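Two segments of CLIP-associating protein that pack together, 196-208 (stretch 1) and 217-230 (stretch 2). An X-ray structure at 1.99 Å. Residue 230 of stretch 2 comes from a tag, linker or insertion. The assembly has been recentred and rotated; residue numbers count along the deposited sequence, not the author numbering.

Stretch 1 (196-208) YKHVGDRLRPDLR
Stretch 2 217-230: KLAMLEQKFDQVKL

Stretch 1 ends one helix at Val199, breaks at Gly200 and, after a 3-10 turn at 201-202, runs on as a second helix to Arg208. Stretch 2 is a continuous helix over 217-229, antiparallel to helix 203-208 (171° between directions, axes 10.6 Å apart at closest approach). The register pairs the CA atoms of Arg208 and Leu218 at 6.9 Å, those of Arg204 and Glu222 at 7.1 Å, those of Tyr196 and Phe225 at 6.7 Å, and those of Lys197 and Val228 at 7.4 Å. Together the stretches bury 722 Å².

The principal bump is Phe225 (chi1 m, -58°; chi2 165°), a knob in the hollow formed by Tyr196, Leu203, Arg204 and Leu207. Tyr196 (chi1 t, chi2 79°) covers one face in an offset stack, with centroids 4.5 Å apart and planes at 1°; Tyr196 CD1 lies 3.6 Å from Phe225 CG. The offset brings Phe225 CB over the Tyr196 ring, 3.6 Å from its centroid, and Tyr196 CB over the Phe225 ring, 3.9 Å from its centroid. Leu207 CD1 meets the Phe225 edge at CE1 (3.7 Å), while Leu203 CD2 (chi1 t, chi2 p) approaches Phe225 CZ obliquely at 3.7 Å. Val228 (chi1 t) extends the apolar surface: its CG1 is 4.0 Å from Tyr196 CE2, near the ring plane, and 3.9 Å from Lys197 CG.

Toward the end of stretch 1, Leu207 (m, t) points at stretch 2, placing its CB 3.8 Å from Leu218 CD1 and its CD1 4.2 Å from Leu221 CD1. Leu218 (t, p) also packs its CD2 3.7 Å from Arg208 CG.

Gly200 has positive phi (82/-165), at which a side chain would jam against the preceding carbonyl. Beyond this break, Asp201 (chi1 m) accepts hydrogen bonds at OD1 from Tyr196 OH (2.6 Å) and Arg204 NH1 (2.8 Å), while its OD2 forms a salt bridge with Lys229 NZ (2.6 Å).

Arg204 (chi1 -39°, chi2 t, chi3 p, chi4 115°) leaves its backbone sideways, then brings its guanidinium over Phe225 CB, with NH1 3.7 Å from that atom. Acidic groups lie near the guanidinium plane: Arg204 NE donates almost linearly to Glu222 OE1 (2.9 Å, 172°), and Arg204 NH2 donates to Asp226 OD1 (2.7 Å). Thus Phe225 CB lies against one face of the Arg204 guanidinium while the carboxylates of Glu222 and Asp226 pair with its edge in salt bridges. A water bridges Glu222 OE2 (2.6 Å from its oxygen) and Arg208 NH1 (2.9 Å from the same oxygen).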

# COMPACT_ATOMS: atom_id res chain seq x y z
N TYR A 196 10.41 17.42 0.81
CA TYR A 196 11.15 18.59 1.29
C TYR A 196 11.12 18.70 2.82
O TYR A 196 12.11 19.08 3.45
CB TYR A 196 10.62 19.87 0.66
CG TYR A 196 11.28 21.13 1.19
CD1 TYR A 196 12.53 21.53 0.75
CD2 TYR A 196 10.65 21.91 2.15
CE1 TYR A 196 13.14 22.69 1.25
CE2 TYR A 196 11.24 23.05 2.66
CZ TYR A 196 12.49 23.44 2.21
OH TYR A 196 13.07 24.58 2.72
N LYS A 197 9.99 18.36 3.43
CA LYS A 197 9.87 18.46 4.88
C LYS A 197 10.91 17.60 5.61
O LYS A 197 11.34 17.95 6.70
CB LYS A 197 8.46 18.12 5.35
CG LYS A 197 7.43 19.17 4.95
CD LYS A 197 6.02 18.66 5.20
CE LYS A 197 4.99 19.62 4.61
NZ LYS A 197 3.60 19.10 4.78
N HIS A 198 11.31 16.50 4.99
CA HIS A 198 12.26 15.57 5.62
C HIS A 198 13.69 15.86 5.20
O HIS A 198 14.63 15.69 5.98
CB HIS A 198 11.90 14.12 5.28
CG HIS A 198 10.65 13.64 5.93
ND1 HIS A 198 10.66 12.88 7.08
CD2 HIS A 198 9.34 13.84 5.62
CE1 HIS A 198 9.41 12.62 7.45
NE2 HIS A 198 8.60 13.20 6.57
N VAL A 199 13.85 16.30 3.96
CA VAL A 199 15.15 16.38 3.33
C VAL A 199 15.76 17.79 3.38
O VAL A 199 16.98 17.96 3.46
CB VAL A 199 15.05 15.84 1.89
CG1 VAL A 199 16.20 16.32 1.03
CG2 VAL A 199 14.98 14.31 1.91
N GLY A 200 14.92 18.81 3.35
CA GLY A 200 15.41 20.17 3.48
C GLY A 200 15.92 20.76 2.18
O GLY A 200 15.66 20.23 1.09
N ASP A 201 16.67 21.85 2.29
CA ASP A 201 16.99 22.69 1.14
C ASP A 201 17.91 22.05 0.11
O ASP A 201 18.01 22.55 -1.01
CB ASP A 201 17.54 24.04 1.60
CG ASP A 201 16.50 24.88 2.32
OD1 ASP A 201 15.43 25.15 1.73
OD2 ASP A 201 16.76 25.26 3.48
N ARG A 202 18.58 20.96 0.48
CA ARG A 202 19.45 20.25 -0.46
C ARG A 202 18.64 19.69 -1.62
O ARG A 202 19.20 19.28 -2.64
CB ARG A 202 20.20 19.11 0.24
CG ARG A 202 19.41 17.82 0.32
CD ARG A 202 20.32 16.61 0.55
NE ARG A 202 20.69 16.44 1.95
CZ ARG A 202 21.49 15.48 2.41
NH1 ARG A 202 22.01 14.60 1.57
NH2 ARG A 202 21.77 15.41 3.70
N LEU A 203 17.32 19.66 -1.46
CA LEU A 203 16.44 19.15 -2.52
C LEU A 203 16.40 20.12 -3.70
O LEU A 203 16.21 19.71 -4.84
CB LEU A 203 15.02 18.92 -1.97
CG LEU A 203 13.98 18.42 -2.97
CD1 LEU A 203 14.41 17.10 -3.56
CD2 LEU A 203 12.61 18.28 -2.32
N ARG A 204 16.62 21.41 -3.41
CA ARG A 204 16.49 22.45 -4.44
C ARG A 204 17.49 22.30 -5.59
O ARG A 204 17.08 22.29 -6.76
CB ARG A 204 16.55 23.85 -3.79
CG ARG A 204 15.81 23.92 -2.45
CD ARG A 204 15.91 25.29 -1.75
NE ARG A 204 14.84 26.16 -2.22
CZ ARG A 204 13.85 26.62 -1.48
NH1 ARG A 204 13.78 26.33 -0.19
NH2 ARG A 204 12.93 27.39 -2.03
N PRO A 205 18.79 22.19 -5.29
CA PRO A 205 19.77 21.97 -6.37
C PRO A 205 19.66 20.57 -6.98
O PRO A 205 20.05 20.36 -8.13
CB PRO A 205 21.12 22.15 -5.67
CG PRO A 205 20.82 21.89 -4.21
CD PRO A 205 19.45 22.45 -4.00
N ASP A 206 19.15 19.61 -6.21
CA ASP A 206 18.87 18.28 -6.74
C ASP A 206 17.88 18.38 -7.88
O ASP A 206 18.05 17.74 -8.92
CB ASP A 206 18.27 17.39 -5.65
CG ASP A 206 19.31 16.72 -4.79
OD1 ASP A 206 20.51 16.83 -5.10
OD2 ASP A 206 18.91 16.07 -3.80
N LEU A 207 16.82 19.15 -7.67
CA LEU A 207 15.80 19.31 -8.69
C LEU A 207 16.34 20.18 -9.81
O LEU A 207 15.95 20.02 -10.97
CB LEU A 207 14.52 19.90 -8.11
CG LEU A 207 13.86 19.09 -7.00
CD1 LEU A 207 12.83 19.96 -6.27
CD2 LEU A 207 13.21 17.81 -7.55
N ARG A 208 17.24 21.09 -9.49
CA ARG A 208 17.72 21.99 -10.53
C ARG A 208 18.54 21.24 -11.59
O ARG A 208 18.59 21.66 -12.74
CB ARG A 208 18.52 23.15 -9.93
CG ARG A 208 18.60 24.35 -10.85
CD ARG A 208 19.47 25.41 -10.25
NE ARG A 208 19.75 26.48 -11.19
CZ ARG A 208 19.23 27.71 -11.11
NH1 ARG A 208 18.39 28.01 -10.13
NH2 ARG A 208 19.56 28.62 -12.01
N LYS A 217 8.18 24.65 -13.29
CA LYS A 217 7.80 23.81 -12.16
C LYS A 217 8.84 23.86 -11.05
O LYS A 217 8.51 23.76 -9.88
CB LYS A 217 7.52 22.37 -12.60
CG LYS A 217 6.24 22.27 -13.42
CD LYS A 217 5.89 20.84 -13.77
CE LYS A 217 4.58 20.79 -14.55
NZ LYS A 217 4.35 19.46 -15.20
N LEU A 218 10.11 24.03 -11.43
CA LEU A 218 11.17 24.24 -10.46
C LEU A 218 10.83 25.48 -9.64
O LEU A 218 10.96 25.48 -8.41
CB LEU A 218 12.50 24.44 -11.19
CG LEU A 218 13.77 24.60 -10.35
CD1 LEU A 218 14.02 23.35 -9.50
CD2 LEU A 218 14.96 24.90 -11.24
N ALA A 219 10.35 26.51 -10.32
CA ALA A 219 10.03 27.77 -9.66
C ALA A 219 8.83 27.58 -8.73
O ALA A 219 8.81 28.09 -7.61
CB ALA A 219 9.74 28.88 -10.69
N MSE A 220 7.86 26.83 -9.21
CA MSE A 220 6.63 26.59 -8.47
C MSE A 220 6.93 25.73 -7.24
O MSE A 220 6.39 25.96 -6.16
CB MSE A 220 5.64 25.88 -9.39
CG MSE A 220 4.22 25.83 -8.88
SE MSE A 220 3.56 24.00 -8.91
CE MSE A 220 4.87 23.27 -7.74
N LEU A 221 7.80 24.74 -7.42
CA LEU A 221 8.20 23.88 -6.32
C LEU A 221 8.96 24.70 -5.29
O LEU A 221 8.73 24.56 -4.09
CB LEU A 221 9.08 22.73 -6.85
CG LEU A 221 8.33 21.61 -7.57
CD1 LEU A 221 9.29 20.71 -8.34
CD2 LEU A 221 7.52 20.79 -6.60
N GLU A 222 9.84 25.58 -5.75
CA GLU A 222 10.59 26.40 -4.80
C GLU A 222 9.70 27.35 -4.01
O GLU A 222 9.96 27.61 -2.84
CB GLU A 222 11.77 27.11 -5.48
CG GLU A 222 12.86 26.12 -5.89
CD GLU A 222 14.23 26.74 -5.97
OE1 GLU A 222 14.75 27.17 -4.92
OE2 GLU A 222 14.80 26.79 -7.09
N GLN A 223 8.63 27.84 -4.63
CA GLN A 223 7.68 28.66 -3.89
C GLN A 223 7.03 27.82 -2.79
O GLN A 223 6.90 28.27 -1.66
CB GLN A 223 6.61 29.24 -4.81
CG GLN A 223 7.07 30.46 -5.58
CD GLN A 223 6.08 30.89 -6.65
OE1 GLN A 223 4.96 30.38 -6.72
NE2 GLN A 223 6.49 31.83 -7.50
N LYS A 224 6.65 26.59 -3.12
CA LYS A 224 6.03 25.73 -2.13
C LYS A 224 6.97 25.35 -0.98
O LYS A 224 6.54 25.26 0.17
CB LYS A 224 5.42 24.50 -2.80
CG LYS A 224 4.16 24.83 -3.56
CD LYS A 224 3.75 23.73 -4.52
CE LYS A 224 2.46 24.10 -5.25
NZ LYS A 224 1.28 24.07 -4.34
N PHE A 225 8.25 25.15 -1.28
CA PHE A 225 9.23 24.88 -0.23
C PHE A 225 9.38 26.10 0.70
O PHE A 225 9.44 25.96 1.92
CB PHE A 225 10.58 24.50 -0.82
CG PHE A 225 10.54 23.28 -1.71
CD1 PHE A 225 11.60 22.99 -2.55
CD2 PHE A 225 9.43 22.45 -1.72
CE1 PHE A 225 11.57 21.88 -3.37
CE2 PHE A 225 9.39 21.33 -2.55
CZ PHE A 225 10.46 21.05 -3.37
N ASP A 226 9.46 27.28 0.10
CA ASP A 226 9.59 28.51 0.88
C ASP A 226 8.42 28.58 1.83
O ASP A 226 8.59 28.89 3.01
CB ASP A 226 9.57 29.74 -0.03
CG ASP A 226 10.84 29.89 -0.84
OD1 ASP A 226 11.87 29.31 -0.44
OD2 ASP A 226 10.80 30.60 -1.87
N GLN A 227 7.23 28.29 1.31
CA GLN A 227 6.02 28.32 2.12
C GLN A 227 6.09 27.35 3.30
O GLN A 227 5.66 27.68 4.42
CB GLN A 227 4.79 28.05 1.25
CG GLN A 227 3.48 28.37 1.95
CD GLN A 227 3.48 29.75 2.59
OE1 GLN A 227 3.87 30.74 1.96
NE2 GLN A 227 3.05 29.83 3.85
N VAL A 228 6.63 26.16 3.07
CA VAL A 228 6.82 25.21 4.16
C VAL A 228 7.77 25.79 5.22
O VAL A 228 7.52 25.70 6.42
CB VAL A 228 7.37 23.86 3.66
CG1 VAL A 228 7.87 23.02 4.82
CG2 VAL A 228 6.30 23.10 2.84
N LYS A 229 8.86 26.38 4.75
CA LYS A 229 9.87 26.97 5.63
C LYS A 229 9.24 27.90 6.68
O LYS A 229 9.73 27.99 7.80
CB LYS A 229 10.93 27.72 4.82
CG LYS A 229 12.35 27.40 5.24
CD LYS A 229 13.28 28.57 4.95
CE LYS A 229 14.34 28.18 3.94
NZ LYS A 229 15.17 27.08 4.47
N LEU A 230 8.17 28.59 6.30
CA LEU A 230 7.36 29.30 7.29
C LEU A 230 6.53 28.26 8.04
O LEU A 230 5.31 28.16 7.84
CB LEU A 230 6.48 30.33 6.60
CG LEU A 230 7.25 31.32 5.73
CD1 LEU A 230 6.35 31.96 4.69
CD2 LEU A 230 7.94 32.38 6.58
O HOH W 1 17.09 26.40 -8.15